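Local coordinates for protein 2-keto-3-deoxygluconate kinase (Thermotoga maritima, PDB 2AFB) that probably phosphorylates 2-keto-3-deoxygluconate at the expense of ATP, as a sugar kinase of the pfkB family within the ribokinase clan, at residues A[319-324]-A[335-340]. Numbering follows the deposited sequence.
With CA (calcium ion), chain G.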
loop_
_atom_site.group_PDB
_atom_site.type_symbol
_atom_site.label_atom_id
_atom_site.label_comp_id
_atom_site.label_asym_id
_atom_site.label_seq_id
_atom_site.Cartn_x
_atom_site.Cartn_y
_atom_site.Cartn_z
ATOM N N SER A 319 21.949 -20.265 0.318
ATOM C CA SER A 319 22.199 -19.063 1.040
ATOM C C SER A 319 22.373 -17.874 0.089
ATOM O O SER A 319 21.931 -16.800 0.407
ATOM C CB SER A 319 23.386 -19.232 2.024
ATOM O OG SER A 319 24.588 -19.567 1.358
ATOM N N CYS A 320 22.928 -18.089 -1.093
ATOM C CA CYS A 320 22.823 -17.107 -2.177
ATOM C C CYS A 320 21.370 -16.713 -2.476
ATOM O O CYS A 320 21.014 -15.538 -2.534
ATOM C CB CYS A 320 23.482 -17.636 -3.457
ATOM S SG CYS A 320 23.227 -16.597 -4.943
ATOM N N LEU A 321 20.533 -17.711 -2.677
ATOM C CA LEU A 321 19.114 -17.484 -2.976
ATOM C C LEU A 321 18.383 -16.754 -1.858
ATOM O O LEU A 321 17.550 -15.884 -2.133
ATOM C CB LEU A 321 18.401 -18.783 -3.341
ATOM C CG LEU A 321 18.772 -19.399 -4.709
ATOM C CD1 LEU A 321 18.334 -20.839 -4.810
ATOM C CD2 LEU A 321 18.157 -18.628 -5.869
ATOM N N LYS A 322 18.696 -17.043 -0.606
ATOM C CA LYS A 322 18.064 -16.307 0.484
ATOM C C LYS A 322 18.240 -14.788 0.268
ATOM O O LYS A 322 17.323 -14.029 0.522
ATOM C CB LYS A 322 18.631 -16.726 1.874
ATOM C CG LYS A 322 18.090 -15.946 3.084
ATOM C CD LYS A 322 16.564 -15.839 3.116
ATOM C CE LYS A 322 16.022 -14.609 3.861
ATOM N NZ LYS A 322 16.249 -13.230 3.276
ATOM N N HIS A 323 19.388 -14.359 -0.251
ATOM C CA HIS A 323 19.667 -12.923 -0.427
ATOM C C HIS A 323 18.595 -12.265 -1.319
ATOM O O HIS A 323 18.483 -11.029 -1.335
ATOM C CB HIS A 323 21.007 -12.676 -1.084
ATOM C CG HIS A 323 22.210 -12.868 -0.207
ATOM N ND1 HIS A 323 22.746 -14.113 0.080
ATOM C CD2 HIS A 323 23.040 -11.964 0.354
ATOM C CE1 HIS A 323 23.846 -13.960 0.793
ATOM N NE2 HIS A 323 24.033 -12.667 1.000
ATOM N N THR A 324 17.816 -13.088 -2.052
ATOM C CA THR A 324 16.825 -12.620 -3.060
ATOM C C THR A 324 15.397 -12.569 -2.543
ATOM O O THR A 324 14.477 -12.121 -3.273
ATOM C CB THR A 324 16.814 -13.523 -4.359
ATOM O OG1 THR A 324 16.291 -14.815 -4.047
ATOM C CG2 THR A 324 18.243 -13.711 -4.891
ATOM N N GLU A 335 14.555 -28.445 -5.424
ATOM C CA GLU A 335 14.776 -28.355 -6.840
ATOM C C GLU A 335 15.395 -27.020 -7.250
ATOM O O GLU A 335 16.269 -27.005 -8.086
ATOM C CB GLU A 335 13.462 -28.568 -7.584
ATOM C CG GLU A 335 13.579 -28.356 -9.127
ATOM C CD GLU A 335 12.280 -28.720 -9.970
ATOM O OE1 GLU A 335 11.213 -29.003 -9.366
ATOM O OE2 GLU A 335 12.349 -28.738 -11.243
ATOM N N GLU A 336 14.880 -25.920 -6.700
ATOM C CA GLU A 336 15.343 -24.561 -7.002
ATOM C C GLU A 336 16.800 -24.364 -6.637
ATOM O O GLU A 336 17.588 -23.827 -7.417
ATOM C CB GLU A 336 14.465 -23.510 -6.265
ATOM C CG GLU A 336 13.091 -23.357 -6.961
ATOM C CD GLU A 336 12.003 -22.538 -6.155
ATOM O OE1 GLU A 336 12.188 -22.290 -4.932
ATOM O OE2 GLU A 336 10.945 -22.181 -6.770
ATOM N N ILE A 337 17.156 -24.807 -5.442
ATOM C CA ILE A 337 18.539 -24.775 -4.977
ATOM C C ILE A 337 19.448 -25.634 -5.865
ATOM O O ILE A 337 20.513 -25.190 -6.293
ATOM C CB ILE A 337 18.615 -25.269 -3.505
ATOM C CG1 ILE A 337 17.702 -24.440 -2.623
ATOM C CG2 ILE A 337 20.085 -25.306 -2.999
ATOM C CD1 ILE A 337 17.583 -24.946 -1.236
ATOM N N GLU A 338 19.057 -26.881 -6.124
ATOM C CA GLU A 338 19.867 -27.738 -6.979
ATOM C C GLU A 338 20.081 -27.153 -8.354
ATOM O O GLU A 338 21.161 -27.292 -8.914
ATOM C CB GLU A 338 19.224 -29.112 -7.164
ATOM C CG GLU A 338 19.351 -29.996 -5.945
ATOM C CD GLU A 338 18.643 -31.348 -6.098
ATOM O OE1 GLU A 338 17.796 -31.509 -7.036
ATOM O OE2 GLU A 338 18.949 -32.250 -5.258
ATOM N N LYS A 339 19.045 -26.513 -8.896
ATOM C CA LYS A 339 19.093 -25.894 -10.217
ATOM C C LYS A 339 20.195 -24.815 -10.285
ATOM O O LYS A 339 20.938 -24.698 -11.267
ATOM C CB LYS A 339 17.721 -25.275 -10.546
ATOM C CG LYS A 339 17.598 -24.643 -11.950
ATOM C CD LYS A 339 17.811 -25.665 -13.064
ATOM C CE LYS A 339 17.909 -24.996 -14.435
ATOM N NZ LYS A 339 16.662 -24.241 -14.735
ATOM N N LEU A 340 20.320 -24.038 -9.220
ATOM C CA LEU A 340 21.362 -23.018 -9.150
ATOM C C LEU A 340 22.733 -23.687 -8.997
ATOM O O LEU A 340 23.623 -23.453 -9.788
ATOM C CB LEU A 340 21.098 -22.058 -7.992
ATOM C CG LEU A 340 22.156 -20.965 -7.845
ATOM C CD1 LEU A 340 22.327 -20.181 -9.117
ATOM C CD2 LEU A 340 21.779 -20.089 -6.698
HETATM CA CA CA G . 17.122 -33.802 -6.101
HETATM O O HOH W 1 16.526 -35.739 -8.138
#
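L321 meets L340 tip to tip, its CG lying 3.7 Å from L340 CD2, and both of its methyls also pack on that one carbon. Chi1 of L321 (-71°) sets CG anti to the carbonyl carbon, beside the backbone N, and it is from there that CG meets L340. Its CD1 rests on the backbone of the second helix, 3.9 Å from I337 CA. The same methyl is 4.0 Å from E336 O and touches the I337 side chain at CG1. L340 CD2 also reaches C320 SG at 4.2 Å. An alanine at L321 would probably leave L340 CD2 without the CG and methyls it packs on and open a gap over the backbone at I337. No hydrogen bond links the two segments. The contact illustrates how two helices can join through a few apolar side chains, here the last two of this pfkB-family (ribokinase-clan) chain: helix 308-322, near its C-terminal end, meets helix 334-341 after a short connection, whose L332 also packs on L321 and I337. L321 O accepts from T324 N and, on a lone pair in the carbonyl plane, from T324 OG1. H323 ND1 turns back to S319 O at 2.8 Å, while its NE2 is hydrogen-bonded to R254 NH1 and W264 meets its ring edge-to-face. Y280 of strand 273-283 touches both C320 and L340, and Q108 of the second subunit packs on C320, L321 and L340. E336, beside this patch, forms a salt bridge with R32 of that subunit. On the side of its helix turned from L321, E338 grips a calcium ion with both carboxylate oxygens, OE2 at 2.5 Å, and H8 is a further ligand.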